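Local coordinates for phycocyanobilin lyase subunit beta (Nostoc sp. PCC 7120, PDB 5N3U), which associates with the alpha subunit (CpcE) to form a lyase that is probably required for attaching the phycocyanobilin chromophore to the phycocyanin subunit CpcA, at residues B[62-67]-B[84-89]; B[180-185]-B[193-198]. All blocks are in the same frame, centred on the assembly; numbering follows the deposited sequence.

Interaction 1 of 2, residues B[62-67]-B[84-89]; sequences VAVPQL and RTLAAI
Leu67 and Ile89 are brought together by matching first torsions: each holds its gamma carbon anti to its own carbonyl carbon (CG of Leu67, chi1 -77°; CG1 of Ile89, chi1 -65°), and an extended chi2 of 173° carries Ile89 CD1 outward. The two side chains meet tip to tip, with Leu67 CD1 3.7 Å from Ile89 CD1. The contact belongs to the HEAT-repeat part of the chain, an all-helical solenoid, and packs the short helix 64-69 against the C-terminal end of helix 76-89. Leu67 sits among three residues of that helix. Thr85 lies crosswise to it, its CG2 3.8 Å from Leu67 CD1 and slightly farther from CD2, so that the methyl of the threonine faces both branches of the leucine. Leu86 comes in nearer the root of Leu67, its CD2 lying 3.8 Å from Leu67 CB. Three residues earlier, Val64 extends the apolar patch: it and Ile89 slide past one another in opposite directions, with Val64 CG2 3.8 Å from Ile89 CG2. All five touching residues are buried. The one polar group among their side chains, the Thr85 hydroxyl, is satisfied outside the interface, because OG1 is hydrogen-bonded both to Tyr81 O in its own helix and to Ser53 OG on helix 46-59. Ile38 of helix 34-40 also packs on Leu67. The other methyl of Val64, CG1, lies 4.2 Å from Leu86 CD2.

Interaction 2 of 2, residues B[180-185]-B[193-198]; sequences EMLASD and RILLAQ
Leu182 reaches from helix 171-184 across Ile194, Leu195 and Gln198 of helix 188-198, and each part of its side chain finds a different partner. Leu182 CB rests 3.9 Å from Ile194 CG2. The first torsion sets CG anti to the backbone N (chi1 -166°), and the branched end crosses Leu195 at about a right angle. Leu182 CD1 lies 4.2 Å from Leu195 CG, while Leu182 CD2 is 3.9 Å from Leu195 CD2. Leu182 CD2 also meets the carboxamide of Gln198, 3.7 Å from OE1, a van der Waals contact of a methyl with a polar group at the margin of the patch. Deeper in, Ile194 sets its CD1 against two adjacent residues of the facing helix. Ile194 CD1 is 3.4 Å from Met181 CB, tighter than usual for two carbons, and equally near Leu182 N, so the isoleucine tip is pressed against the backbone itself. The two helices form an antiparallel hairpin with a short connection; their local axes make an angle of 151° and approach to 10.1 Å. Just before that turn, Ser184 OG bonds to Glu180 O, joining Ser184 N on this carbonyl from the other face of its plane. Helix 151-163 adjoins the hairpin, with Ile158 touching Met181 and Arg154 forming a salt bridge to Asp185 OD2. Beyond helix 188-198 lies the alpha subunit, whose Ile261 packs on Leu195 and whose Asp273 forms a salt bridge with Arg193.

In the fold
Interactions 1 and 2 use separate pairs of helices on opposite sides of the chain's centre, with their own centres 31 Å apart and nearest atoms about 14 Å apart. Residues 62-67 and 84-89 form the more internal contact, where every touching residue is buried and the meeting atoms are aliphatic branches or a threonine methyl. Residues 180-185 and 193-198, near the C-terminal end, are only partly buried; here the apolar centre gives way to a glutamine carboxamide at its margin. Both joints rest on side-chain packing between helices. In interaction 2 one of the touching residues also packs on the alpha subunit, whereas in interaction 1 two alpha-subunit chains reach Arg84 and Pro65 respectively, neither of which takes part in the packing.

Interaction 1 of 2, residues B[62-67]-B[84-89]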
loop_
_atom_site.group_PDB
_atom_site.type_symbol
_atom_site.label_atom_id
_atom_site.label_comp_id
_atom_site.label_asym_id
_atom_site.label_seq_id
_atom_site.Cartn_x
_atom_site.Cartn_y
_atom_site.Cartn_z
ATOM N N VAL B 62 -5.985 -11.745 27.954
ATOM C CA VAL B 62 -4.958 -12.746 27.816
ATOM C C VAL B 62 -4.315 -12.795 26.364
ATOM O O VAL B 62 -3.166 -13.227 26.188
ATOM C CB VAL B 62 -5.505 -14.165 28.203
ATOM C CG1 VAL B 62 -6.596 -14.642 27.235
ATOM C CG2 VAL B 62 -4.372 -15.174 28.277
ATOM N N ALA B 63 -5.120 -12.479 25.364
ATOM C CA ALA B 63 -4.618 -12.428 23.964
ATOM C C ALA B 63 -3.822 -11.157 23.631
ATOM O O ALA B 63 -3.167 -11.131 22.588
ATOM C CB ALA B 63 -5.743 -12.566 23.034
ATOM N N VAL B 64 -3.912 -10.106 24.454
ATOM C CA VAL B 64 -3.302 -8.829 24.102
ATOM C C VAL B 64 -1.788 -8.923 23.815
ATOM O O VAL B 64 -1.394 -8.416 22.809
ATOM C CB VAL B 64 -3.649 -7.735 25.134
ATOM C CG1 VAL B 64 -2.795 -6.502 24.908
ATOM C CG2 VAL B 64 -5.071 -7.434 25.000
ATOM N N PRO B 65 -0.960 -9.618 24.629
ATOM C CA PRO B 65 0.449 -9.694 24.339
ATOM C C PRO B 65 0.796 -10.262 22.962
ATOM O O PRO B 65 1.704 -9.752 22.260
ATOM C CB PRO B 65 0.980 -10.655 25.440
ATOM C CG PRO B 65 0.150 -10.297 26.594
ATOM C CD PRO B 65 -1.241 -10.138 25.986
ATOM N N GLN B 66 0.136 -11.345 22.586
ATOM C CA GLN B 66 0.367 -11.907 21.251
ATOM C C GLN B 66 -0.207 -11.041 20.149
ATOM O O GLN B 66 0.435 -10.864 19.086
ATOM C CB GLN B 66 -0.182 -13.331 21.187
ATOM C CG GLN B 66 0.811 -14.335 21.837
ATOM C CD GLN B 66 0.130 -15.628 22.127
ATOM O OE1 GLN B 66 -0.825 -15.648 22.894
ATOM N NE2 GLN B 66 0.555 -16.693 21.495
ATOM N N LEU B 67 -1.388 -10.497 20.351
ATOM C CA LEU B 67 -1.851 -9.496 19.364
ATOM C C LEU B 67 -0.834 -8.370 19.171
ATOM O O LEU B 67 -0.564 -7.995 18.058
ATOM C CB LEU B 67 -3.121 -8.907 19.745
ATOM C CG LEU B 67 -4.369 -9.768 19.497
ATOM C CD1 LEU B 67 -5.488 -9.239 20.350
ATOM C CD2 LEU B 67 -4.799 -9.735 18.037
ATOM N N ARG B 84 -8.103 -3.462 14.936
ATOM C CA ARG B 84 -9.495 -3.455 15.321
ATOM C C ARG B 84 -9.777 -4.346 16.583
ATOM O O ARG B 84 -10.576 -4.006 17.447
ATOM C CB ARG B 84 -10.387 -3.839 14.145
ATOM C CG ARG B 84 -11.882 -3.520 14.378
ATOM C CD ARG B 84 -12.744 -3.586 13.104
ATOM N NE ARG B 84 -12.060 -3.024 11.919
ATOM C CZ ARG B 84 -11.503 -3.692 10.911
ATOM N NH1 ARG B 84 -11.442 -5.000 10.884
ATOM N NH2 ARG B 84 -10.939 -3.015 9.906
ATOM N N THR B 85 -9.132 -5.475 16.636
ATOM C CA THR B 85 -9.267 -6.411 17.678
ATOM C C THR B 85 -8.682 -5.858 18.950
ATOM O O THR B 85 -9.343 -5.878 20.013
ATOM C CB THR B 85 -8.572 -7.683 17.308
ATOM O OG1 THR B 85 -9.140 -8.189 16.105
ATOM C CG2 THR B 85 -8.727 -8.704 18.359
ATOM N N LEU B 86 -7.489 -5.304 18.888
ATOM C CA LEU B 86 -6.956 -4.569 20.048
ATOM C C LEU B 86 -7.814 -3.449 20.514
ATOM O O LEU B 86 -7.979 -3.264 21.732
ATOM C CB LEU B 86 -5.546 -4.013 19.723
ATOM C CG LEU B 86 -4.494 -5.016 19.649
ATOM C CD1 LEU B 86 -3.296 -4.552 18.813
ATOM C CD2 LEU B 86 -4.128 -5.512 21.040
ATOM N N ALA B 87 -8.387 -2.674 19.586
ATOM C CA ALA B 87 -9.236 -1.572 19.943
ATOM C C ALA B 87 -10.501 -2.128 20.668
ATOM O O ALA B 87 -10.896 -1.592 21.662
ATOM C CB ALA B 87 -9.696 -0.763 18.699
ATOM N N ALA B 88 -11.073 -3.211 20.177
ATOM C CA ALA B 88 -12.306 -3.780 20.800
ATOM C C ALA B 88 -12.032 -4.395 22.177
ATOM O O ALA B 88 -12.875 -4.299 23.083
ATOM C CB ALA B 88 -12.841 -4.869 19.887
ATOM N N ILE B 89 -10.870 -5.015 22.358
ATOM C CA ILE B 89 -10.464 -5.527 23.666
ATOM C C ILE B 89 -10.246 -4.364 24.621
ATOM O O ILE B 89 -10.585 -4.472 25.797
ATOM C CB ILE B 89 -9.239 -6.393 23.619
ATOM C CG1 ILE B 89 -9.547 -7.639 22.836
ATOM C CG2 ILE B 89 -8.805 -6.809 25.044
ATOM C CD1 ILE B 89 -8.381 -8.515 22.556
#

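Interaction 2 of 2, residues B[180-185]-B[193-198]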
loop_
_atom_site.group_PDB
_atom_site.type_symbol
_atom_site.label_atom_id
_atom_site.label_comp_id
_atom_site.label_asym_id
_atom_site.label_seq_id
_atom_site.Cartn_x
_atom_site.Cartn_y
_atom_site.Cartn_z
ATOM N N GLU B 180 -12.702 24.588 16.126
ATOM C CA GLU B 180 -11.845 24.979 15.015
ATOM C C GLU B 180 -12.170 24.120 13.786
ATOM O O GLU B 180 -12.049 24.586 12.649
ATOM C CB GLU B 180 -10.344 24.760 15.286
ATOM C CG GLU B 180 -9.615 25.576 16.351
ATOM C CD GLU B 180 -8.457 24.776 17.006
ATOM O OE1 GLU B 180 -8.280 24.872 18.257
ATOM O OE2 GLU B 180 -7.753 23.996 16.291
ATOM N N MET B 181 -12.532 22.851 13.994
ATOM C CA MET B 181 -12.785 21.976 12.837
ATOM C C MET B 181 -14.158 22.241 12.191
ATOM O O MET B 181 -14.289 22.319 10.965
ATOM C CB MET B 181 -12.647 20.502 13.265
ATOM C CG MET B 181 -11.206 20.043 13.371
ATOM S SD MET B 181 -11.281 18.316 13.909
ATOM C CE MET B 181 -11.507 17.606 12.271
ATOM N N LEU B 182 -15.169 22.398 13.027
ATOM C CA LEU B 182 -16.489 22.883 12.555
ATOM C C LEU B 182 -16.406 24.183 11.747
ATOM O O LEU B 182 -17.123 24.325 10.780
ATOM C CB LEU B 182 -17.450 23.083 13.715
ATOM C CG LEU B 182 -18.913 23.257 13.316
ATOM C CD1 LEU B 182 -19.453 22.106 12.490
ATOM C CD2 LEU B 182 -19.759 23.406 14.553
ATOM N N ALA B 183 -15.518 25.095 12.128
ATOM C CA ALA B 183 -15.256 26.285 11.345
ATOM C C ALA B 183 -14.539 25.961 10.058
ATOM O O ALA B 183 -14.899 26.499 9.019
ATOM C CB ALA B 183 -14.435 27.307 12.119
ATOM N N SER B 184 -13.521 25.128 10.083
ATOM C CA SER B 184 -12.661 25.066 8.875
ATOM C C SER B 184 -12.904 23.929 7.902
ATOM O O SER B 184 -12.310 23.905 6.833
ATOM C CB SER B 184 -11.197 25.039 9.276
ATOM O OG SER B 184 -10.866 23.797 9.856
ATOM N N ASP B 185 -13.746 22.968 8.242
ATOM C CA ASP B 185 -13.709 21.753 7.480
ATOM C C ASP B 185 -14.468 21.888 6.142
ATOM O O ASP B 185 -15.610 22.286 6.090
ATOM C CB ASP B 185 -14.142 20.533 8.305
ATOM C CG ASP B 185 -13.416 19.274 7.863
ATOM O OD1 ASP B 185 -13.742 18.731 6.776
ATOM O OD2 ASP B 185 -12.462 18.862 8.575
ATOM N N ARG B 193 -20.353 15.226 11.823
ATOM C CA ARG B 193 -19.946 14.315 12.854
ATOM C C ARG B 193 -19.457 15.135 14.026
ATOM O O ARG B 193 -19.584 14.715 15.144
ATOM C CB ARG B 193 -18.872 13.336 12.358
ATOM C CG ARG B 193 -18.529 12.271 13.382
ATOM C CD ARG B 193 -19.735 11.397 13.644
ATOM N NE ARG B 193 -19.507 10.443 14.664
ATOM C CZ ARG B 193 -19.429 10.770 15.951
ATOM N NH1 ARG B 193 -19.482 12.031 16.354
ATOM N NH2 ARG B 193 -19.204 9.826 16.844
ATOM N N ILE B 194 -18.869 16.287 13.749
ATOM C CA ILE B 194 -18.492 17.188 14.843
ATOM C C ILE B 194 -19.740 17.581 15.669
ATOM O O ILE B 194 -19.789 17.360 16.892
ATOM C CB ILE B 194 -17.789 18.427 14.298
ATOM C CG1 ILE B 194 -16.371 18.059 13.796
ATOM C CG2 ILE B 194 -17.686 19.544 15.357
ATOM C CD1 ILE B 194 -15.747 19.058 12.869
ATOM N N LEU B 195 -20.770 18.076 14.970
ATOM C CA LEU B 195 -22.083 18.356 15.593
ATOM C C LEU B 195 -22.621 17.247 16.415
ATOM O O LEU B 195 -23.057 17.491 17.499
ATOM C CB LEU B 195 -23.139 18.698 14.551
ATOM C CG LEU B 195 -22.830 20.019 13.834
ATOM C CD1 LEU B 195 -23.722 20.131 12.595
ATOM C CD2 LEU B 195 -22.953 21.227 14.771
ATOM N N LEU B 196 -22.590 16.010 15.925
ATOM C CA LEU B 196 -23.019 14.908 16.723
ATOM C C LEU B 196 -22.135 14.761 17.960
ATOM O O LEU B 196 -22.641 14.403 19.022
ATOM C CB LEU B 196 -22.975 13.578 15.969
ATOM C CG LEU B 196 -23.422 12.328 16.707
ATOM C CD1 LEU B 196 -24.855 12.497 17.216
ATOM C CD2 LEU B 196 -23.376 11.128 15.791
ATOM N N ALA B 197 -20.828 14.985 17.816
ATOM C CA ALA B 197 -19.939 14.837 18.983
ATOM C C ALA B 197 -20.259 15.961 19.998
ATOM O O ALA B 197 -20.486 15.652 21.169
ATOM C CB ALA B 197 -18.466 14.852 18.594
ATOM N N GLN B 198 -20.310 17.231 19.546
ATOM C CA GLN B 198 -20.686 18.358 20.442
ATOM C C GLN B 198 -21.932 18.103 21.273
ATOM O O GLN B 198 -21.967 18.430 22.440
ATOM C CB GLN B 198 -20.857 19.642 19.679
ATOM C CG GLN B 198 -19.538 20.338 19.471
ATOM C CD GLN B 198 -19.510 21.199 18.238
ATOM O OE1 GLN B 198 -20.393 21.105 17.377
ATOM N NE2 GLN B 198 -18.496 22.059 18.137
#